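Local structure of phosphoribosylaminoimidazole-succinocarboxamide synthase (Thermotoga maritima, 1KUT) at residues 96-101 / 110-115; 160-165 / 221-226; 174-177 / 181-184. The protein catalyses the ATP-dependent joining of L-aspartate to 5-amino-1-(5-phosphoribosyl)imidazole-4-carboxylate, giving SAICAR in de novo purine biosynthesis. One frame throughout, in Å; residues are numbered along the deposited sequence.

Overall arrangement
All three contacts reach the same antiparallel sheet. Interaction 1 ties the short helix 93-98 to strand 105-115, where the second subunit also packs. Interactions 2 and 3 share strand 164-175. Interaction 2 sits at its start, against helix 214-229; interaction 3 sits at its end, where the chain turns back into strand 181-183. Along the chain, interaction 3 falls between the two segments of interaction 2, and both follow interaction 1. The contacts stay apart. Centre to centre, interactions 1 and 2 are about 26 Å from each other, 1 and 3 about 25 Å, and 2 and 3 about 27 Å.

Interaction 1: residues 96-101 / 110-115; sequences RRYGGA and LVEFFI
R97 and E112 meet in an end-on, two-pronged salt bridge. R97 NH1 donates to E112 OE2 at 2.6 Å, and the N-H...O angle is 171°. R97 NH2 donates to E112 OE1 at 2.9 Å. Each carboxylate oxygen uses its syn lone pair, and each lies close to the guanidinium plane. The side chains arrive from opposite directions, and the arginine chain bends at chi3 (-76°) to present its end. The paired bonds keep the two flat groups edge to edge in nearly one plane, 15° apart.

Ring atoms approach both guanidinium faces. F114 CZ is on one, 4.4 Å from R97 NH2, which in turn sits at the edge of the F114 ring. Y98 CE2 is on the other, 3.5 Å above the plane and toward the rim. The R97-E112 salt bridge joins helix 93-98 to strand 105-115 of the large antiparallel sheet. The neighbouring strand 78-87 adds R87, whose NE forms a salt bridge with E112 OE1. That carboxylate therefore serves two arginines, which probably favours its charged form. R97 NE is held by S93 O within the helix.

Between the two segments the Y98 side is looser. Y98 OH comes no nearer to E112 than 4.2 Å, measured to OE2. The second subunit occupies this side: its M124 O takes the hydrogen bond of the hydroxyl, and its H129 meets the Y98 ring. G99, the first residue past the helix, has positive phi. From there the chain runs away from the strand, and G100 and A101 lie on the exposed side.

Interaction 2: residues 160-165 / 221-226; sequences ERANFE and LELCRS
A162 and F164 pack on L223 where a Schellman motif ends helix 138-160 and the chain enters strand 164-175. L223 belongs to helix 214-229, so the contact joins a helix end and a strand start to the C-terminal helix.

The contact between the segments is apolar. In the model L223 CD1 lies over one face of the F164 ring, but too close to be real, so the detail is doubtful. The leucine and phenylalanine side chains run antiparallel past one another. The leucine CG lies anti to its own backbone N (chi1 178°), which sends the branch that ends in CD1 toward the ring. A162 adds its CB, 4.2 Å from L223 CG. The same CB sits at the edge of the F164 ring, in its plane. L223 thus has the alanine methyl and the ring as neighbours. F159 of the preceding helix packs on F164 and L223.

One charged group borders the patch: K196 makes a cation-pi contact with the F164 ring. Another salt bridge, from R225 NE to E45, places helix 214-229 against helix 39-55, well away from the strand.

Backbone bonds shape the helix end. A type I turn runs from E160 to N163. N163 is the C-prime residue of the Schellman motif and has positive phi (59°). F164 N bonds back to F159 O. The inner bond of the motif runs from N163 N to E160 O, 2.8 Å long.

Interaction 3: residues 174-177 / 181-184; sequences GLDK and VVLG
This contact is the end of the beta hairpin formed by strands 164-175 and 181-183. G174 and V182 are an antiparallel hydrogen-bonded pair. G174 N donates to V182 O at 2.8 Å. V182 N returns a bond to G174 O at 2.7 Å. G174 O also receives a CA-H...O contact from V181 CA at 3.3 Å.

L175 and V181 form the next pair, non-hydrogen-bonded. Their side chains lie on one face of the sheet and cross obliquely, with L175 CD1 3.9 Å from V181 CG2. Helix 138-160 covers this face: Q140 touches L175, and K143 and M144 touch V181.

V182 points to the other face. There its CG2 meets D176 OD2 at 3.5 Å, the two side chains lying roughly perpendicular. D176 CG stands between its backbone N and carbonyl carbon (chi1 52°), and the carboxylate folds back over the turn. Its OD1 accepts hydrogen bonds from the backbone N of D178 and of N180. D176 OD1 thus holds two amides of the 176-180 connection, and the alternating hydrogen-bonded and non-hydrogen-bonded pairs are those of an antiparallel beta hairpin.

Interaction 1: residues 96-101 / 110-115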
loop_
_atom_site.group_PDB
_atom_site.type_symbol
_atom_site.label_atom_id
_atom_site.label_comp_id
_atom_site.label_asym_id
_atom_site.label_seq_id
_atom_site.Cartn_x
_atom_site.Cartn_y
_atom_site.Cartn_z
ATOM N N ARG B 96 1.876 14.046 -0.521
ATOM C CA ARG B 96 0.486 14.142 -0.940
ATOM C C ARG B 96 -0.411 13.089 -0.282
ATOM O O ARG B 96 -1.632 13.231 -0.263
ATOM C CB ARG B 96 0.391 14.028 -2.465
ATOM C CG ARG B 96 1.202 15.100 -3.204
ATOM C CD ARG B 96 0.731 15.249 -4.636
ATOM N NE ARG B 96 0.936 14.035 -5.420
ATOM C CZ ARG B 96 2.100 13.655 -5.944
ATOM N NH1 ARG B 96 3.194 14.397 -5.780
ATOM N NH2 ARG B 96 2.169 12.520 -6.633
ATOM N N ARG B 97 0.184 12.036 0.264
ATOM C CA ARG B 97 -0.609 10.986 0.905
ATOM C C ARG B 97 -0.627 11.078 2.427
ATOM O O ARG B 97 -1.648 10.820 3.062
ATOM C CB ARG B 97 -0.069 9.600 0.529
ATOM C CG ARG B 97 -0.386 9.120 -0.868
ATOM C CD ARG B 97 0.312 7.794 -1.118
ATOM N NE ARG B 97 1.738 8.000 -1.352
ATOM C CZ ARG B 97 2.689 7.130 -1.024
ATOM N NH1 ARG B 97 2.368 5.979 -0.433
ATOM N NH2 ARG B 97 3.957 7.407 -1.304
ATOM N N TYR B 98 0.508 11.462 3.003
ATOM C CA TYR B 98 0.638 11.514 4.448
ATOM C C TYR B 98 0.998 12.877 5.018
ATOM O O TYR B 98 1.192 13.006 6.230
ATOM C CB TYR B 98 1.704 10.503 4.864
ATOM C CG TYR B 98 1.523 9.164 4.199
ATOM C CD1 TYR B 98 0.335 8.452 4.354
ATOM C CD2 TYR B 98 2.523 8.614 3.397
ATOM C CE1 TYR B 98 0.137 7.224 3.725
ATOM C CE2 TYR B 98 2.340 7.375 2.756
ATOM C CZ TYR B 98 1.143 6.686 2.925
ATOM O OH TYR B 98 0.939 5.456 2.321
ATOM N N GLY B 99 1.101 13.887 4.160
ATOM C CA GLY B 99 1.467 15.208 4.642
ATOM C C GLY B 99 2.939 15.266 5.042
ATOM O O GLY B 99 3.733 14.386 4.689
ATOM N N GLY B 100 3.313 16.304 5.783
ATOM C CA GLY B 100 4.694 16.434 6.210
ATOM C C GLY B 100 5.417 17.545 5.476
ATOM O O GLY B 100 4.823 18.239 4.642
ATOM N N ALA B 101 6.701 17.718 5.779
ATOM C CA ALA B 101 7.489 18.766 5.143
ATOM C C ALA B 101 8.324 18.198 4.019
ATOM O O ALA B 101 9.257 17.444 4.276
ATOM C CB ALA B 101 8.397 19.426 6.165
ATOM N N LEU B 110 12.428 4.321 4.155
ATOM C CA LEU B 110 11.138 3.702 3.899
ATOM C C LEU B 110 11.092 3.041 2.518
ATOM O O LEU B 110 11.428 3.671 1.502
ATOM C CB LEU B 110 10.039 4.750 4.015
ATOM C CG LEU B 110 8.632 4.281 3.668
ATOM C CD1 LEU B 110 8.126 3.267 4.692
ATOM C CD2 LEU B 110 7.743 5.486 3.608
ATOM N N VAL B 111 10.695 1.767 2.500
ATOM C CA VAL B 111 10.571 0.989 1.273
ATOM C C VAL B 111 9.096 0.777 0.946
ATOM O O VAL B 111 8.354 0.295 1.791
ATOM C CB VAL B 111 11.190 -0.409 1.416
ATOM C CG1 VAL B 111 11.221 -1.091 0.060
ATOM C CG2 VAL B 111 12.577 -0.312 2.012
ATOM N N GLU B 112 8.691 1.119 -0.281
ATOM C CA GLU B 112 7.313 0.971 -0.751
ATOM C C GLU B 112 7.254 0.175 -2.055
ATOM O O GLU B 112 8.088 0.366 -2.944
ATOM C CB GLU B 112 6.685 2.335 -1.057
ATOM C CG GLU B 112 6.445 3.260 0.114
ATOM C CD GLU B 112 5.558 4.454 -0.268
ATOM O OE1 GLU B 112 6.007 5.352 -1.023
ATOM O OE2 GLU B 112 4.397 4.482 0.184
ATOM N N PHE B 113 6.258 -0.694 -2.191
ATOM C CA PHE B 113 6.108 -1.442 -3.433
ATOM C C PHE B 113 4.920 -0.922 -4.231
ATOM O O PHE B 113 3.887 -0.546 -3.685
ATOM C CB PHE B 113 5.911 -2.935 -3.180
ATOM C CG PHE B 113 7.136 -3.640 -2.688
ATOM C CD1 PHE B 113 7.503 -3.576 -1.344
ATOM C CD2 PHE B 113 7.929 -4.384 -3.569
ATOM C CE1 PHE B 113 8.640 -4.247 -0.884
ATOM C CE2 PHE B 113 9.069 -5.058 -3.113
ATOM C CZ PHE B 113 9.426 -4.990 -1.769
ATOM N N PHE B 114 5.081 -0.916 -5.543
ATOM C CA PHE B 114 4.042 -0.476 -6.457
ATOM C C PHE B 114 3.967 -1.464 -7.609
ATOM O O PHE B 114 4.978 -1.794 -8.233
ATOM C CB PHE B 114 4.378 0.896 -7.026
ATOM C CG PHE B 114 4.271 2.000 -6.034
ATOM C CD1 PHE B 114 3.067 2.678 -5.860
ATOM C CD2 PHE B 114 5.381 2.378 -5.273
ATOM C CE1 PHE B 114 2.965 3.726 -4.946
ATOM C CE2 PHE B 114 5.291 3.425 -4.349
ATOM C CZ PHE B 114 4.081 4.104 -4.187
ATOM N N ILE B 115 2.772 -1.951 -7.884
ATOM C CA ILE B 115 2.608 -2.856 -8.995
ATOM C C ILE B 115 2.760 -2.009 -10.240
ATOM O O ILE B 115 2.015 -1.041 -10.435
ATOM C CB ILE B 115 1.216 -3.490 -8.988
ATOM C CG1 ILE B 115 1.153 -4.517 -7.855
ATOM C CG2 ILE B 115 0.904 -4.131 -10.369
ATOM C CD1 ILE B 115 -0.124 -5.325 -7.846
#

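Interaction 2: residues 160-165 / 221-226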
loop_
_atom_site.group_PDB
_atom_site.type_symbol
_atom_site.label_atom_id
_atom_site.label_comp_id
_atom_site.label_asym_id
_atom_site.label_seq_id
_atom_site.Cartn_x
_atom_site.Cartn_y
_atom_site.Cartn_z
ATOM N N GLU B 160 27.221 11.510 -1.462
ATOM C CA GLU B 160 27.608 12.216 -0.255
ATOM C C GLU B 160 28.981 12.863 -0.466
ATOM O O GLU B 160 29.222 14.003 -0.058
ATOM C CB GLU B 160 27.651 11.205 0.890
ATOM C CG GLU B 160 27.711 11.790 2.281
ATOM C CD GLU B 160 27.509 10.734 3.359
ATOM O OE1 GLU B 160 28.367 9.822 3.476
ATOM O OE2 GLU B 160 26.484 10.820 4.081
ATOM N N ARG B 161 29.876 12.137 -1.127
ATOM C CA ARG B 161 31.215 12.647 -1.385
ATOM C C ARG B 161 31.173 13.984 -2.119
ATOM O O ARG B 161 32.122 14.765 -2.043
ATOM C CB ARG B 161 32.016 11.664 -2.229
ATOM C CG ARG B 161 32.252 10.304 -1.625
ATOM C CD ARG B 161 33.108 9.508 -2.599
ATOM N NE ARG B 161 33.057 8.068 -2.381
ATOM C CZ ARG B 161 33.538 7.177 -3.244
ATOM N NH1 ARG B 161 34.102 7.593 -4.374
ATOM N NH2 ARG B 161 33.445 5.875 -2.988
ATOM N N ALA B 162 30.081 14.236 -2.840
ATOM C CA ALA B 162 29.913 15.470 -3.607
ATOM C C ALA B 162 28.960 16.458 -2.940
ATOM O O ALA B 162 28.568 17.462 -3.543
ATOM C CB ALA B 162 29.403 15.133 -4.996
ATOM N N ASN B 163 28.597 16.170 -1.695
ATOM C CA ASN B 163 27.667 17.010 -0.948
ATOM C C ASN B 163 26.313 17.135 -1.638
ATOM O O ASN B 163 25.709 18.212 -1.705
ATOM C CB ASN B 163 28.263 18.390 -0.701
ATOM C CG ASN B 163 29.349 18.367 0.355
ATOM O OD1 ASN B 163 30.529 18.158 0.053
ATOM N ND2 ASN B 163 28.951 18.565 1.612
ATOM N N PHE B 164 25.857 16.015 -2.181
ATOM C CA PHE B 164 24.553 15.953 -2.813
ATOM C C PHE B 164 23.806 14.937 -1.985
ATOM O O PHE B 164 24.398 13.947 -1.549
ATOM C CB PHE B 164 24.645 15.469 -4.252
ATOM C CG PHE B 164 24.905 16.563 -5.233
ATOM C CD1 PHE B 164 26.198 16.837 -5.669
ATOM C CD2 PHE B 164 23.851 17.337 -5.715
ATOM C CE1 PHE B 164 26.435 17.867 -6.577
ATOM C CE2 PHE B 164 24.077 18.364 -6.615
ATOM C CZ PHE B 164 25.372 18.632 -7.051
ATOM N N GLU B 165 22.523 15.182 -1.743
ATOM C CA GLU B 165 21.744 14.248 -0.956
ATOM C C GLU B 165 20.644 13.562 -1.732
ATOM O O GLU B 165 19.879 14.181 -2.485
ATOM C CB GLU B 165 21.180 14.923 0.290
ATOM C CG GLU B 165 20.678 16.330 0.087
ATOM C CD GLU B 165 20.097 16.905 1.369
ATOM O OE1 GLU B 165 20.763 16.787 2.428
ATOM O OE2 GLU B 165 18.980 17.470 1.312
ATOM N N LEU B 221 25.536 13.387 -14.475
ATOM C CA LEU B 221 26.582 12.621 -15.142
ATOM C C LEU B 221 27.982 13.096 -14.755
ATOM O O LEU B 221 28.789 12.300 -14.260
ATOM C CB LEU B 221 26.432 12.687 -16.669
ATOM C CG LEU B 221 27.475 11.878 -17.460
ATOM C CD1 LEU B 221 27.489 10.431 -16.978
ATOM C CD2 LEU B 221 27.163 11.930 -18.960
ATOM N N GLU B 222 28.267 14.384 -14.970
ATOM C CA GLU B 222 29.590 14.934 -14.648
ATOM C C GLU B 222 29.950 14.575 -13.219
ATOM O O GLU B 222 31.080 14.218 -12.903
ATOM C CB GLU B 222 29.596 16.453 -14.796
ATOM C CG GLU B 222 28.988 16.952 -16.104
ATOM C CD GLU B 222 28.994 18.484 -16.216
ATOM O OE1 GLU B 222 28.488 19.167 -15.283
ATOM O OE2 GLU B 222 29.503 18.997 -17.244
ATOM N N LEU B 223 28.963 14.684 -12.351
ATOM C CA LEU B 223 29.134 14.360 -10.948
ATOM C C LEU B 223 29.571 12.900 -10.799
ATOM O O LEU B 223 30.551 12.603 -10.119
ATOM C CB LEU B 223 27.814 14.616 -10.232
ATOM C CG LEU B 223 27.706 14.315 -8.749
ATOM C CD1 LEU B 223 26.522 15.068 -8.194
ATOM C CD2 LEU B 223 27.538 12.822 -8.544
ATOM N N CYS B 224 28.852 11.988 -11.448
ATOM C CA CYS B 224 29.192 10.575 -11.370
ATOM C C CYS B 224 30.564 10.292 -11.968
ATOM O O CYS B 224 31.323 9.480 -11.435
ATOM C CB CYS B 224 28.112 9.734 -12.056
ATOM S SG CYS B 224 26.538 9.706 -11.127
ATOM N N ARG B 225 30.887 10.953 -13.075
ATOM C CA ARG B 225 32.195 10.764 -13.703
ATOM C C ARG B 225 33.288 11.192 -12.725
ATOM O O ARG B 225 34.289 10.491 -12.526
ATOM C CB ARG B 225 32.302 11.605 -14.976
ATOM C CG ARG B 225 31.539 11.044 -16.166
ATOM C CD ARG B 225 31.645 11.966 -17.373
ATOM N NE ARG B 225 31.073 11.373 -18.579
ATOM C CZ ARG B 225 30.911 12.025 -19.726
ATOM N NH1 ARG B 225 31.275 13.295 -19.816
ATOM N NH2 ARG B 225 30.403 11.412 -20.791
ATOM N N SER B 226 33.077 12.346 -12.104
ATOM C CA SER B 226 34.039 12.899 -11.151
ATOM C C SER B 226 34.343 11.952 -9.996
ATOM O O SER B 226 35.505 11.606 -9.743
ATOM C CB SER B 226 33.515 14.222 -10.594
ATOM O OG SER B 226 34.542 14.908 -9.919
#

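Interaction 3: residues 174-177 / 181-184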
loop_
_atom_site.group_PDB
_atom_site.type_symbol
_atom_site.label_atom_id
_atom_site.label_comp_id
_atom_site.label_asym_id
_atom_site.label_seq_id
_atom_site.Cartn_x
_atom_site.Cartn_y
_atom_site.Cartn_z
ATOM N N GLY B 174 14.714 -8.417 -10.872
ATOM C CA GLY B 174 14.358 -9.572 -11.671
ATOM C C GLY B 174 15.138 -10.784 -11.212
ATOM O O GLY B 174 15.979 -10.694 -10.313
ATOM N N LEU B 175 14.850 -11.928 -11.823
ATOM C CA LEU B 175 15.535 -13.171 -11.482
ATOM C C LEU B 175 16.427 -13.577 -12.646
ATOM O O LEU B 175 15.981 -13.598 -13.790
ATOM C CB LEU B 175 14.508 -14.278 -11.201
ATOM C CG LEU B 175 13.980 -14.539 -9.778
ATOM C CD1 LEU B 175 14.335 -13.417 -8.838
ATOM C CD2 LEU B 175 12.474 -14.739 -9.830
ATOM N N ASP B 176 17.694 -13.868 -12.372
ATOM C CA ASP B 176 18.575 -14.304 -13.453
ATOM C C ASP B 176 18.316 -15.794 -13.723
ATOM O O ASP B 176 17.308 -16.330 -13.269
ATOM C CB ASP B 176 20.055 -14.060 -13.112
ATOM C CG ASP B 176 20.455 -14.629 -11.762
ATOM O OD1 ASP B 176 19.894 -15.667 -11.340
ATOM O OD2 ASP B 176 21.356 -14.036 -11.124
ATOM N N LYS B 177 19.213 -16.452 -14.452
ATOM C CA LYS B 177 19.058 -17.873 -14.791
ATOM C C LYS B 177 19.142 -18.802 -13.592
ATOM O O LYS B 177 18.809 -19.984 -13.700
ATOM C CB LYS B 177 20.126 -18.307 -15.779
ATOM C CG LYS B 177 20.329 -17.394 -16.953
ATOM C CD LYS B 177 21.600 -17.801 -17.679
ATOM C CE LYS B 177 22.785 -17.897 -16.713
ATOM N NZ LYS B 177 24.050 -18.319 -17.396
ATOM N N VAL B 181 17.871 -12.606 -7.156
ATOM C CA VAL B 181 17.203 -11.324 -7.300
ATOM C C VAL B 181 18.319 -10.400 -7.807
ATOM O O VAL B 181 19.413 -10.339 -7.228
ATOM C CB VAL B 181 16.623 -10.830 -5.934
ATOM C CG1 VAL B 181 16.187 -9.374 -6.022
ATOM C CG2 VAL B 181 15.418 -11.694 -5.554
ATOM N N VAL B 182 18.047 -9.718 -8.918
ATOM C CA VAL B 182 19.023 -8.827 -9.541
ATOM C C VAL B 182 18.389 -7.481 -9.886
ATOM O O VAL B 182 17.233 -7.421 -10.320
ATOM C CB VAL B 182 19.557 -9.448 -10.846
ATOM C CG1 VAL B 182 20.629 -8.565 -11.456
ATOM C CG2 VAL B 182 20.101 -10.851 -10.566
ATOM N N LEU B 183 19.158 -6.409 -9.693
ATOM C CA LEU B 183 18.701 -5.066 -9.997
ATOM C C LEU B 183 18.677 -4.900 -11.512
ATOM O O LEU B 183 19.682 -5.097 -12.186
ATOM C CB LEU B 183 19.648 -4.024 -9.386
ATOM C CG LEU B 183 19.222 -2.570 -9.657
ATOM C CD1 LEU B 183 18.089 -2.186 -8.707
ATOM C CD2 LEU B 183 20.402 -1.625 -9.477
ATOM N N GLY B 184 17.513 -4.563 -12.051
ATOM C CA GLY B 184 17.411 -4.351 -13.480
ATOM C C GLY B 184 17.222 -2.869 -13.728
ATOM O O GLY B 184 17.757 -2.026 -13.002
#